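PDB 3RJU: beta-lactamase/D-alanine Carboxypeptidase from Yersinia pestis, which probably acts as a serine hydrolase of the beta-lactamase/penicillin-binding protein family, cleaving beta-lactams or trimming terminal D-alanine from peptidoglycan peptides. Local coordinates for residues D295-M300 and L345-V350; Y312-P317 and G341-V346. One frame throughout, in Å; residues are numbered along the deposited sequence. Where two conformers were deposited one is given.

Contact 1: residues D295-M300 and L345-V350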
loop_
_atom_site.group_PDB
_atom_site.type_symbol
_atom_site.label_atom_id
_atom_site.label_comp_id
_atom_site.label_asym_id
_atom_site.label_seq_id
_atom_site.Cartn_x
_atom_site.Cartn_y
_atom_site.Cartn_z
ATOM N N ASP A 295 -7.860 8.377 22.389
ATOM C CA ASP A 295 -9.244 8.244 21.982
ATOM C C ASP A 295 -9.346 7.576 20.618
ATOM O O ASP A 295 -10.351 7.736 19.920
ATOM C CB ASP A 295 -9.875 9.626 21.912
ATOM C CG ASP A 295 -8.885 10.680 21.489
ATOM O OD1 ASP A 295 -8.403 10.608 20.338
ATOM O OD2 ASP A 295 -8.576 11.572 22.310
ATOM N N LEU A 296 -8.310 6.835 20.228
ATOM C CA LEU A 296 -8.345 6.168 18.934
ATOM C C LEU A 296 -8.613 4.675 19.118
ATOM O O LEU A 296 -8.166 4.073 20.097
ATOM C CB LEU A 296 -7.028 6.356 18.188
ATOM C CG LEU A 296 -6.639 7.788 17.818
ATOM C CD1 LEU A 296 -5.281 7.794 17.124
ATOM C CD2 LEU A 296 -7.706 8.462 16.936
ATOM N N PRO A 297 -9.364 4.073 18.186
ATOM C CA PRO A 297 -9.593 2.627 18.229
ATOM C C PRO A 297 -8.395 1.859 17.668
ATOM O O PRO A 297 -7.447 2.484 17.190
ATOM C CB PRO A 297 -10.803 2.452 17.317
ATOM C CG PRO A 297 -10.650 3.538 16.288
ATOM C CD PRO A 297 -10.056 4.715 17.049
ATOM N N GLY A 298 -8.427 0.531 17.755
ATOM C CA GLY A 298 -7.420 -0.292 17.105
ATOM C C GLY A 298 -7.649 -0.204 15.613
ATOM O O GLY A 298 -8.766 -0.406 15.137
ATOM N N ILE A 299 -6.587 0.113 14.883
ATOM C CA ILE A 299 -6.687 0.441 13.477
ATOM C C ILE A 299 -5.688 -0.371 12.665
ATOM O O ILE A 299 -4.516 -0.477 13.035
ATOM C CB ILE A 299 -6.396 1.958 13.277
ATOM C CG1 ILE A 299 -7.569 2.797 13.824
ATOM C CG2 ILE A 299 -6.106 2.282 11.795
ATOM C CD1 ILE A 299 -7.261 4.292 13.936
HETATM N N MSE A 300 -6.173 -0.959 11.572
HETATM C CA MSE A 300 -5.338 -1.581 10.552
HETATM C C MSE A 300 -5.127 -0.537 9.470
HETATM O O MSE A 300 -6.105 0.020 8.946
HETATM C CB MSE A 300 -6.054 -2.794 9.931
HETATM C CG MSE A 300 -6.199 -3.956 10.861
HETATM SE SE MSE A 300 -4.477 -4.789 11.224
HETATM C CE MSE A 300 -4.250 -5.716 9.571
ATOM N N LEU A 345 -11.363 10.808 12.317
ATOM C CA LEU A 345 -12.622 10.491 11.647
ATOM C C LEU A 345 -13.052 9.052 11.978
ATOM O O LEU A 345 -14.203 8.799 12.334
ATOM C CB LEU A 345 -12.490 10.672 10.133
ATOM C CG LEU A 345 -13.655 10.169 9.257
ATOM C CD1 LEU A 345 -15.003 10.795 9.646
ATOM C CD2 LEU A 345 -13.341 10.438 7.795
ATOM N N VAL A 346 -12.115 8.114 11.853
ATOM C CA VAL A 346 -12.414 6.711 12.140
ATOM C C VAL A 346 -12.889 6.572 13.597
ATOM O O VAL A 346 -13.839 5.836 13.891
ATOM C CB VAL A 346 -11.192 5.805 11.857
ATOM C CG1 VAL A 346 -11.399 4.416 12.436
ATOM C CG2 VAL A 346 -10.946 5.713 10.352
ATOM N N ALA A 347 -12.257 7.316 14.496
ATOM C CA ALA A 347 -12.621 7.259 15.915
ATOM C C ALA A 347 -14.064 7.731 16.130
ATOM O O ALA A 347 -14.795 7.169 16.956
ATOM C CB ALA A 347 -11.660 8.095 16.758
ATOM N N GLU A 348 -14.481 8.759 15.389
ATOM C CA GLU A 348 -15.863 9.212 15.502
ATOM C C GLU A 348 -16.829 8.191 14.876
ATOM O O GLU A 348 -17.906 7.935 15.415
ATOM C CB GLU A 348 -16.042 10.601 14.881
ATOM C CG GLU A 348 -17.454 11.206 15.114
ATOM C CD GLU A 348 -17.785 11.451 16.589
ATOM O OE1 GLU A 348 -16.850 11.689 17.383
ATOM O OE2 GLU A 348 -18.992 11.412 16.948
ATOM N N LEU A 349 -16.431 7.595 13.750
ATOM C CA LEU A 349 -17.288 6.632 13.075
ATOM C C LEU A 349 -17.546 5.376 13.906
ATOM O O LEU A 349 -18.622 4.788 13.807
ATOM C CB LEU A 349 -16.750 6.268 11.688
ATOM C CG LEU A 349 -16.765 7.358 10.620
ATOM C CD1 LEU A 349 -15.914 6.930 9.430
ATOM C CD2 LEU A 349 -18.192 7.721 10.164
ATOM N N VAL A 350 -16.582 4.958 14.724
ATOM C CA VAL A 350 -16.796 3.720 15.481
ATOM C C VAL A 350 -17.720 3.865 16.695
ATOM O O VAL A 350 -18.144 2.860 17.260
ATOM C CB VAL A 350 -15.464 3.042 15.937
ATOM C CG1 VAL A 350 -14.598 2.638 14.726
ATOM C CG2 VAL A 350 -14.718 3.924 16.922
#
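V346 and V350 both bear on the ring of P297, and the backbone bond from V350 N to V346 O, 3.0 Å, links these two valines four residues apart. The arrangement belongs to the sheet-and-helix core of the serine beta-lactamase/penicillin-binding protein fold: the C-terminal part of helix 336-349 meets the loop that leads into strand 299-306. Contact across the gap is mostly apolar, between side chains, burying 204 Å² in total.

P297 provides the wedge. Its CG lies 4.0 Å from V346 CG1, and the same CG lies 4.1 Å from V350 CG2. The two methyls meet CG from directions about 87° apart, so that one ring carbon touches both valines. V350 CG2 reaches it from the crowded position between its own backbone N and carbonyl carbon. V346 CG1 instead stands anti to its backbone N (168°).

A347 receives three consecutive residues on one methyl. P297 CD is 3.8 Å from A347 CB, while the backbone O of D295 comes to 3.4 Å of A347 CB in a polar-to-apolar packing contact. L296 adds CD2 at 4.0 Å from the same CB. The incoming loop thus passes directly over the alanine.

Helix residues L345 and L349 instead pack on I9 of helix 6-20, so the two terminal helices lie together beside the sheet. E348 OE1 forms a salt bridge with K351, and a glycerol molecule, probably from the crystallisation liquor, lies about 3 Å from the side chain of P297. Where the loop becomes strand, packing thins to a single pair: I299 CG1 stands 4.4 Å from V346 CG1.

Contact 2: residues Y312-P317 and G341-V346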
loop_
_atom_site.group_PDB
_atom_site.type_symbol
_atom_site.label_atom_id
_atom_site.label_comp_id
_atom_site.label_asym_id
_atom_site.label_seq_id
_atom_site.Cartn_x
_atom_site.Cartn_y
_atom_site.Cartn_z
ATOM N N TYR A 312 -3.456 7.133 2.345
ATOM C CA TYR A 312 -3.588 6.467 3.627
ATOM C C TYR A 312 -4.871 5.669 3.621
ATOM O O TYR A 312 -5.918 6.136 3.136
ATOM C CB TYR A 312 -3.598 7.506 4.747
ATOM C CG TYR A 312 -3.653 6.970 6.165
ATOM C CD1 TYR A 312 -2.677 6.077 6.642
ATOM C CD2 TYR A 312 -4.671 7.369 7.043
ATOM C CE1 TYR A 312 -2.716 5.608 7.950
ATOM C CE2 TYR A 312 -4.712 6.903 8.356
ATOM C CZ TYR A 312 -3.739 6.017 8.800
ATOM O OH TYR A 312 -3.768 5.535 10.100
HETATM N N MSE A 313 -4.801 4.460 4.164
HETATM C CA MSE A 313 -5.993 3.657 4.354
HETATM C C MSE A 313 -6.019 3.222 5.810
HETATM O O MSE A 313 -5.004 2.744 6.326
HETATM C CB MSE A 313 -5.979 2.416 3.451
HETATM C CG MSE A 313 -7.242 1.577 3.594
HETATM SE SE MSE A 313 -7.328 0.100 2.348
HETATM C CE MSE A 313 -7.307 1.107 0.686
ATOM N N ALA A 314 -7.154 3.420 6.476
ATOM C CA ALA A 314 -7.280 3.053 7.881
ATOM C C ALA A 314 -8.598 2.332 8.036
ATOM O O ALA A 314 -9.629 2.802 7.543
ATOM C CB ALA A 314 -7.257 4.308 8.770
HETATM N N MSE A 315 -8.610 1.210 8.736
HETATM C CA MSE A 315 -9.885 0.552 8.904
HETATM C C MSE A 315 -9.992 -0.186 10.212
HETATM O O MSE A 315 -8.984 -0.529 10.846
HETATM C CB MSE A 315 -10.168 -0.397 7.745
HETATM C CG MSE A 315 -9.215 -1.564 7.663
HETATM SE SE MSE A 315 -9.836 -2.945 6.433
HETATM C CE MSE A 315 -9.630 -2.002 4.734
ATOM N N VAL A 316 -11.238 -0.427 10.595
ATOM C CA VAL A 316 -11.562 -1.158 11.800
ATOM C C VAL A 316 -12.465 -2.285 11.311
ATOM O O VAL A 316 -13.684 -2.138 11.252
ATOM C CB VAL A 316 -12.287 -0.258 12.839
ATOM C CG1 VAL A 316 -12.591 -1.047 14.114
ATOM C CG2 VAL A 316 -11.437 0.957 13.158
ATOM N N PRO A 317 -11.857 -3.396 10.882
ATOM C CA PRO A 317 -12.622 -4.405 10.151
ATOM C C PRO A 317 -13.793 -4.978 10.945
ATOM O O PRO A 317 -14.826 -5.281 10.371
ATOM C CB PRO A 317 -11.579 -5.496 9.850
ATOM C CG PRO A 317 -10.278 -4.778 9.875
ATOM C CD PRO A 317 -10.410 -3.705 10.910
ATOM N N GLY A 341 -5.997 13.208 10.805
ATOM C CA GLY A 341 -7.391 13.560 10.589
ATOM C C GLY A 341 -8.242 12.348 10.241
ATOM O O GLY A 341 -9.363 12.199 10.729
ATOM N N VAL A 342 -7.712 11.477 9.384
ATOM C CA VAL A 342 -8.411 10.231 9.073
ATOM C C VAL A 342 -8.614 9.369 10.325
ATOM O O VAL A 342 -9.699 8.829 10.541
ATOM C CB VAL A 342 -7.688 9.439 7.956
ATOM C CG1 VAL A 342 -8.195 8.001 7.882
ATOM C CG2 VAL A 342 -7.835 10.163 6.604
ATOM N N ASN A 343 -7.587 9.252 11.160
ATOM C CA ASN A 343 -7.712 8.433 12.360
ATOM C C ASN A 343 -8.780 8.983 13.298
ATOM O O ASN A 343 -9.554 8.229 13.889
ATOM C CB ASN A 343 -6.366 8.289 13.080
ATOM C CG ASN A 343 -5.367 7.470 12.279
ATOM O OD1 ASN A 343 -5.764 6.582 11.498
ATOM N ND2 ASN A 343 -4.064 7.766 12.455
ATOM N N GLN A 344 -8.833 10.304 13.415
ATOM C CA GLN A 344 -9.865 10.920 14.234
ATOM C C GLN A 344 -11.258 10.737 13.643
ATOM O O GLN A 344 -12.226 10.543 14.382
ATOM C CB GLN A 344 -9.548 12.392 14.465
ATOM C CG GLN A 344 -8.325 12.558 15.327
ATOM C CD GLN A 344 -7.856 13.985 15.415
ATOM O OE1 GLN A 344 -8.618 14.921 15.156
ATOM N NE2 GLN A 344 -6.593 14.168 15.787
ATOM N N LEU A 345 -11.363 10.808 12.317
ATOM C CA LEU A 345 -12.622 10.491 11.647
ATOM C C LEU A 345 -13.052 9.052 11.978
ATOM O O LEU A 345 -14.203 8.799 12.334
ATOM C CB LEU A 345 -12.490 10.672 10.133
ATOM C CG LEU A 345 -13.655 10.169 9.257
ATOM C CD1 LEU A 345 -15.003 10.795 9.646
ATOM C CD2 LEU A 345 -13.341 10.438 7.795
ATOM N N VAL A 346 -12.115 8.114 11.853
ATOM C CA VAL A 346 -12.414 6.711 12.140
ATOM C C VAL A 346 -12.889 6.572 13.597
ATOM O O VAL A 346 -13.839 5.836 13.891
ATOM C CB VAL A 346 -11.192 5.805 11.857
ATOM C CG1 VAL A 346 -11.399 4.416 12.436
ATOM C CG2 VAL A 346 -10.946 5.713 10.352
#
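V342 meets Y312 at the rim of its ring: V342 CG1 is 3.7 Å from Y312 CD2 and equally far from CE2 of that ring, while V342 CB lies in the ring plane. The evidence is therefore for an edge contact, not stacking over a face. The same CG1 also reaches A314 CB, at 3.9 Å.

N343 supplies the polar link. Y312 OH donates to N343 OD1 over 2.7 Å, with a C=O...donor angle of 112° and the donor in the carbonyl plane, on a lone pair. The amide and ring planes are 74° apart, and the two side chains cross at about a right angle. N343 CG stands anti to its own carbonyl carbon (chi1 -68°), and OD1 comes to 3.3 Å of Y312 CE2, so the acceptor lies at the ring edge. All the touching residues are buried, and this bond pairs two polar groups within an otherwise apolar interface.

V346, a turn further on, spreads its two methyls along the strand: CG1 packs tightly on V316 CG2 at 3.5 Å, and CG2 lies 4.3 Å from A314 CB. V323 and V325 of strand 321-328 extend this apolar surface under V342.

The axes of strand 312-316 and helix 341-346 approach to 8.9 Å and run nearly parallel, the C-terminal helix lying along a sheet strand as in the beta-lactamase/penicillin-binding protein fold.

The centres of contacts 1 and 2 are about 6 Å apart, and both use helix 336-349, sharing L345 and V346. Along the chain come 295-300, then 312-317, then the overlapping 341-346 and 345-350. Strands 299-306 and 309-316 are consecutive and antiparallel neighbours in the large sheet; a probable hydrogen bond from M315 N to M300 O, 2.8 Å, ties them. Direct packing joins the two contacts too, with I299 CD1 3.7 Å from N343 OD1. Contact 2 thus lays the middle of the helix on strand 309-316 in the buried core, while contact 1 sets its C-terminal part against the loop entering strand 299-306, farther from the chain centre.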